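Local coordinates for probable dehydrogenase (Bordetella bronchiseptica, PDB 3MOI), which is probably an NAD(P)-dependent oxidoreductase of the Gfo/Idh/MocA family, its substrate not established, at residues 98-112 with 362-374. Residues are numbered along the deposited sequence; the frame is centred on the assembly and turned at random.
Sequences TLSRDEADRMIEAVE and ARWGKDTLEVCLA
Helices 101-112 and 362-374 run antiparallel, their axes 9.5 Å apart at 172°, with A104 facing K366 and I108 facing A362. The tightest apolar touch is I108 CG1 on A362 CB, 3.5 Å, while I108 CD1 rests against R363 CG. K366, its CG anti to the backbone N (chi1 179°) and its chain fully extended, enters as a knob among R101, A104, D105 and I108; its methylenes pass over A104 CB before NZ forms a salt bridge with D105 OD1. At one end R363 grips E112 side-on: NE reaches OE2 at 2.7 Å and NH2 reaches OE1 at 3.0 Å, both nearly straight and on syn lone pairs, so carboxylate and guanidinium lie almost coplanar. R101 meets E370 differently, OE2 sitting over the guanidinium face 3.0 Å from NH2, a purely electrostatic pairing; E370 OE1 also pairs with R387. R101 CD meets L373 CD1 at 3.8 Å. L369 lays CD1 3.4 Å from T98 O, beside the residues that lead into helix 101-112, where S100, at the N-cap, accepts a hydrogen bond from E103 N through OG. The pair joins a helix of the N-terminal Rossmann fold to the helix near the chain's end, which packs back on it, as in Gfo/Idh/MocA dehydrogenases.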
loop_
_atom_site.group_PDB
_atom_site.type_symbol
_atom_site.label_atom_id
_atom_site.label_comp_id
_atom_site.label_asym_id
_atom_site.label_seq_id
_atom_site.Cartn_x
_atom_site.Cartn_y
_atom_site.Cartn_z
ATOM N N THR A 98 -8.722 -12.291 23.295
ATOM C CA THR A 98 -9.948 -13.032 23.372
ATOM C C THR A 98 -10.665 -12.675 22.096
ATOM O O THR A 98 -10.360 -11.642 21.489
ATOM C CB THR A 98 -10.994 -12.450 24.307
ATOM O OG1 THR A 98 -10.499 -11.306 25.028
ATOM C CG2 THR A 98 -11.607 -13.464 25.123
ATOM N N LEU A 99 -11.721 -13.443 21.796
ATOM C CA LEU A 99 -12.629 -13.156 20.709
ATOM C C LEU A 99 -13.865 -12.408 21.209
ATOM O O LEU A 99 -14.646 -11.895 20.408
ATOM C CB LEU A 99 -13.106 -14.457 20.094
ATOM C CG LEU A 99 -12.381 -15.149 18.929
ATOM C CD1 LEU A 99 -10.886 -14.879 18.902
ATOM C CD2 LEU A 99 -12.755 -16.669 18.935
ATOM N N SER A 100 -14.015 -12.304 22.515
ATOM C CA SER A 100 -15.271 -11.860 23.103
ATOM C C SER A 100 -15.165 -10.530 23.954
ATOM O O SER A 100 -14.458 -10.461 24.933
ATOM C CB SER A 100 -15.785 -13.015 23.953
ATOM O OG SER A 100 -16.449 -12.556 25.090
ATOM N N ARG A 101 -15.915 -9.507 23.608
ATOM C CA ARG A 101 -15.892 -8.316 24.401
ATOM C C ARG A 101 -16.193 -8.520 25.888
ATOM O O ARG A 101 -15.542 -7.909 26.748
ATOM C CB ARG A 101 -16.864 -7.345 23.810
ATOM C CG ARG A 101 -16.446 -6.794 22.388
ATOM C CD ARG A 101 -17.609 -6.196 21.642
ATOM N NE ARG A 101 -17.487 -4.732 21.582
ATOM C CZ ARG A 101 -17.998 -3.842 22.448
ATOM N NH1 ARG A 101 -18.707 -4.245 23.509
ATOM N NH2 ARG A 101 -17.779 -2.521 22.244
ATOM N N ASP A 102 -17.166 -9.360 26.206
ATOM C CA ASP A 102 -17.490 -9.659 27.580
ATOM C C ASP A 102 -16.293 -10.271 28.300
ATOM O O ASP A 102 -15.993 -9.937 29.468
ATOM C CB ASP A 102 -18.640 -10.673 27.666
ATOM C CG ASP A 102 -19.972 -10.128 27.192
ATOM O OD1 ASP A 102 -20.256 -8.904 27.319
ATOM O OD2 ASP A 102 -20.798 -10.972 26.729
ATOM N N GLU A 103 -15.662 -11.233 27.643
ATOM C CA GLU A 103 -14.432 -11.774 28.196
ATOM C C GLU A 103 -13.425 -10.652 28.479
ATOM O O GLU A 103 -12.869 -10.513 29.600
ATOM C CB GLU A 103 -13.811 -12.843 27.298
ATOM C CG GLU A 103 -14.602 -14.166 27.362
ATOM C CD GLU A 103 -13.894 -15.411 26.750
ATOM O OE1 GLU A 103 -12.702 -15.366 26.419
ATOM O OE2 GLU A 103 -14.565 -16.482 26.615
ATOM N N ALA A 104 -13.187 -9.851 27.464
ATOM C CA ALA A 104 -12.240 -8.776 27.618
ATOM C C ALA A 104 -12.614 -7.906 28.827
ATOM O O ALA A 104 -11.762 -7.452 29.511
ATOM C CB ALA A 104 -12.169 -7.999 26.411
ATOM N N ASP A 105 -13.890 -7.732 29.113
ATOM C CA ASP A 105 -14.287 -6.944 30.270
ATOM C C ASP A 105 -13.986 -7.702 31.517
ATOM O O ASP A 105 -13.544 -7.104 32.460
ATOM C CB ASP A 105 -15.782 -6.545 30.255
ATOM C CG ASP A 105 -16.078 -5.444 29.228
ATOM O OD1 ASP A 105 -15.097 -4.790 28.714
ATOM O OD2 ASP A 105 -17.274 -5.218 28.931
ATOM N N ARG A 106 -14.210 -9.006 31.536
ATOM C CA ARG A 106 -13.906 -9.758 32.744
ATOM C C ARG A 106 -12.427 -9.724 33.053
ATOM O O ARG A 106 -12.031 -9.735 34.237
ATOM C CB ARG A 106 -14.310 -11.241 32.651
ATOM C CG ARG A 106 -15.824 -11.574 32.678
ATOM C CD ARG A 106 -15.957 -13.159 32.803
ATOM N NE ARG A 106 -15.379 -13.617 34.094
ATOM C CZ ARG A 106 -14.812 -14.804 34.343
ATOM N NH1 ARG A 106 -14.636 -15.744 33.397
ATOM N NH2 ARG A 106 -14.381 -15.039 35.570
ATOM N N MET A 107 -11.623 -9.676 32.008
ATOM C CA MET A 107 -10.147 -9.668 32.147
ATOM C C MET A 107 -9.666 -8.319 32.746
ATOM O O MET A 107 -8.887 -8.277 33.728
ATOM C CB MET A 107 -9.482 -10.005 30.798
ATOM C CG MET A 107 -9.653 -11.519 30.316
ATOM S SD MET A 107 -9.215 -11.901 28.611
ATOM C CE MET A 107 -10.727 -11.671 28.008
ATOM N N ILE A 108 -10.217 -7.232 32.221
ATOM C CA ILE A 108 -9.898 -5.893 32.673
ATOM C C ILE A 108 -10.264 -5.784 34.162
ATOM O O ILE A 108 -9.454 -5.369 34.987
ATOM C CB ILE A 108 -10.625 -4.846 31.773
ATOM C CG1 ILE A 108 -9.958 -4.841 30.361
ATOM C CG2 ILE A 108 -10.644 -3.435 32.379
ATOM C CD1 ILE A 108 -10.787 -4.172 29.238
ATOM N N GLU A 109 -11.450 -6.246 34.514
ATOM C CA GLU A 109 -11.955 -6.032 35.840
ATOM C C GLU A 109 -11.110 -6.817 36.850
ATOM O O GLU A 109 -10.688 -6.290 37.879
ATOM C CB GLU A 109 -13.456 -6.321 35.868
ATOM C CG GLU A 109 -14.259 -5.341 34.952
ATOM C CD GLU A 109 -15.770 -5.697 34.679
ATOM O OE1 GLU A 109 -16.205 -6.867 34.853
ATOM O OE2 GLU A 109 -16.536 -4.771 34.276
ATOM N N ALA A 110 -10.740 -8.025 36.472
ATOM C CA ALA A 110 -9.889 -8.849 37.331
ATOM C C ALA A 110 -8.487 -8.240 37.513
ATOM O O ALA A 110 -7.966 -8.164 38.629
ATOM C CB ALA A 110 -9.784 -10.265 36.773
ATOM N N VAL A 111 -7.886 -7.794 36.429
ATOM C CA VAL A 111 -6.535 -7.239 36.495
ATOM C C VAL A 111 -6.550 -5.988 37.322
ATOM O O VAL A 111 -5.706 -5.847 38.201
ATOM C CB VAL A 111 -5.955 -6.989 35.063
ATOM C CG1 VAL A 111 -4.835 -6.008 35.071
ATOM C CG2 VAL A 111 -5.572 -8.340 34.430
ATOM N N GLU A 112 -7.533 -5.121 37.108
ATOM C CA GLU A 112 -7.584 -3.828 37.798
ATOM C C GLU A 112 -7.856 -3.998 39.265
ATOM O O GLU A 112 -7.149 -3.438 40.061
ATOM C CB GLU A 112 -8.570 -2.843 37.120
ATOM C CG GLU A 112 -8.027 -2.446 35.773
ATOM C CD GLU A 112 -8.897 -1.510 34.918
ATOM O OE1 GLU A 112 -10.071 -1.226 35.224
ATOM O OE2 GLU A 112 -8.375 -1.083 33.869
ATOM N N ALA A 362 -4.722 -4.413 29.209
ATOM C CA ALA A 362 -5.934 -5.174 28.821
ATOM C C ALA A 362 -6.867 -4.260 28.006
ATOM O O ALA A 362 -7.457 -4.742 27.044
ATOM C CB ALA A 362 -6.594 -5.786 29.983
ATOM N N ARG A 363 -6.923 -2.948 28.320
ATOM C CA ARG A 363 -7.789 -2.037 27.586
ATOM C C ARG A 363 -7.291 -1.820 26.183
ATOM O O ARG A 363 -8.067 -1.597 25.311
ATOM C CB ARG A 363 -7.937 -0.707 28.291
ATOM C CG ARG A 363 -8.924 -0.746 29.449
ATOM C CD ARG A 363 -8.614 0.315 30.506
ATOM N NE ARG A 363 -9.418 0.122 31.688
ATOM C CZ ARG A 363 -10.695 0.517 31.819
ATOM N NH1 ARG A 363 -11.300 1.151 30.849
ATOM N NH2 ARG A 363 -11.355 0.278 32.950
ATOM N N TRP A 364 -5.997 -1.905 25.958
ATOM C CA TRP A 364 -5.453 -1.711 24.665
ATOM C C TRP A 364 -5.807 -2.920 23.858
ATOM O O TRP A 364 -6.190 -2.819 22.717
ATOM C CB TRP A 364 -3.963 -1.538 24.808
ATOM C CG TRP A 364 -3.134 -1.742 23.592
ATOM C CD1 TRP A 364 -2.858 -2.929 22.965
ATOM C CD2 TRP A 364 -2.340 -0.762 22.945
ATOM N NE1 TRP A 364 -2.025 -2.717 21.885
ATOM C CE2 TRP A 364 -1.683 -1.393 21.868
ATOM C CE3 TRP A 364 -2.139 0.602 23.148
ATOM C CZ2 TRP A 364 -0.822 -0.718 21.050
ATOM C CZ3 TRP A 364 -1.311 1.259 22.337
ATOM C CH2 TRP A 364 -0.664 0.619 21.287
ATOM N N GLY A 365 -5.665 -4.083 24.455
ATOM C CA GLY A 365 -6.114 -5.349 23.853
ATOM C C GLY A 365 -7.582 -5.346 23.424
ATOM O O GLY A 365 -7.892 -5.646 22.234
ATOM N N LYS A 366 -8.480 -4.948 24.340
ATOM C CA LYS A 366 -9.916 -4.913 23.975
ATOM C C LYS A 366 -10.103 -4.010 22.784
ATOM O O LYS A 366 -10.821 -4.362 21.834
ATOM C CB LYS A 366 -10.836 -4.438 25.110
ATOM C CG LYS A 366 -12.322 -4.366 24.726
ATOM C CD LYS A 366 -13.206 -3.893 25.880
ATOM C CE LYS A 366 -14.700 -4.070 25.548
ATOM N NZ LYS A 366 -15.582 -3.558 26.684
ATOM N N ASP A 367 -9.438 -2.874 22.841
ATOM C CA ASP A 367 -9.470 -1.921 21.776
ATOM C C ASP A 367 -9.021 -2.497 20.438
ATOM O O ASP A 367 -9.703 -2.311 19.409
ATOM C CB ASP A 367 -8.695 -0.663 22.141
ATOM C CG ASP A 367 -8.757 0.367 21.031
ATOM O OD1 ASP A 367 -9.695 1.250 21.032
ATOM O OD2 ASP A 367 -7.912 0.224 20.120
ATOM N N THR A 368 -7.959 -3.295 20.438
ATOM C CA THR A 368 -7.564 -3.959 19.206
ATOM C C THR A 368 -8.622 -4.985 18.798
ATOM O O THR A 368 -8.980 -5.150 17.585
ATOM C CB THR A 368 -6.205 -4.590 19.370
ATOM O OG1 THR A 368 -5.260 -3.534 19.501
ATOM C CG2 THR A 368 -5.823 -5.496 18.173
ATOM N N LEU A 369 -9.166 -5.694 19.769
ATOM C CA LEU A 369 -10.254 -6.626 19.412
ATOM C C LEU A 369 -11.362 -5.809 18.736
ATOM O O LEU A 369 -11.827 -6.211 17.678
ATOM C CB LEU A 369 -10.742 -7.387 20.620
ATOM C CG LEU A 369 -12.001 -8.252 20.515
ATOM C CD1 LEU A 369 -11.889 -9.416 19.503
ATOM C CD2 LEU A 369 -12.296 -8.754 21.870
ATOM N N GLU A 370 -11.701 -4.602 19.229
ATOM C CA GLU A 370 -12.848 -3.891 18.619
ATOM C C GLU A 370 -12.527 -3.466 17.245
ATOM O O GLU A 370 -13.390 -3.452 16.391
ATOM C CB GLU A 370 -13.304 -2.701 19.415
ATOM C CG GLU A 370 -13.988 -3.110 20.705
ATOM C CD GLU A 370 -14.236 -1.973 21.672
ATOM O OE1 GLU A 370 -13.865 -0.818 21.377
ATOM O OE2 GLU A 370 -14.839 -2.211 22.746
ATOM N N VAL A 371 -11.268 -3.119 17.002
ATOM C CA VAL A 371 -10.896 -2.725 15.652
ATOM C C VAL A 371 -11.008 -3.931 14.703
ATOM O O VAL A 371 -11.557 -3.814 13.626
ATOM C CB VAL A 371 -9.488 -2.126 15.612
ATOM C CG1 VAL A 371 -9.029 -1.958 14.189
ATOM C CG2 VAL A 371 -9.450 -0.788 16.418
ATOM N N CYS A 372 -10.521 -5.092 15.111
ATOM C CA CYS A 372 -10.808 -6.296 14.326
ATOM C C CYS A 372 -12.313 -6.490 14.050
ATOM O O CYS A 372 -12.706 -6.782 12.908
ATOM C CB CYS A 372 -10.335 -7.548 15.049
ATOM S SG CYS A 372 -8.540 -7.641 15.284
ATOM N N LEU A 373 -13.167 -6.328 15.060
ATOM C CA LEU A 373 -14.620 -6.524 14.835
ATOM C C LEU A 373 -15.137 -5.521 13.823
ATOM O O LEU A 373 -16.011 -5.849 13.020
ATOM C CB LEU A 373 -15.455 -6.445 16.136
ATOM C CG LEU A 373 -15.143 -7.601 17.148
ATOM C CD1 LEU A 373 -15.741 -7.383 18.545
ATOM C CD2 LEU A 373 -15.541 -8.968 16.615
ATOM N N ALA A 374 -14.569 -4.329 13.811
ATOM C CA ALA A 374 -15.045 -3.291 12.930
ATOM C C ALA A 374 -14.621 -3.608 11.492
ATOM O O ALA A 374 -15.356 -3.315 10.528
ATOM C CB ALA A 374 -14.566 -1.911 13.406
#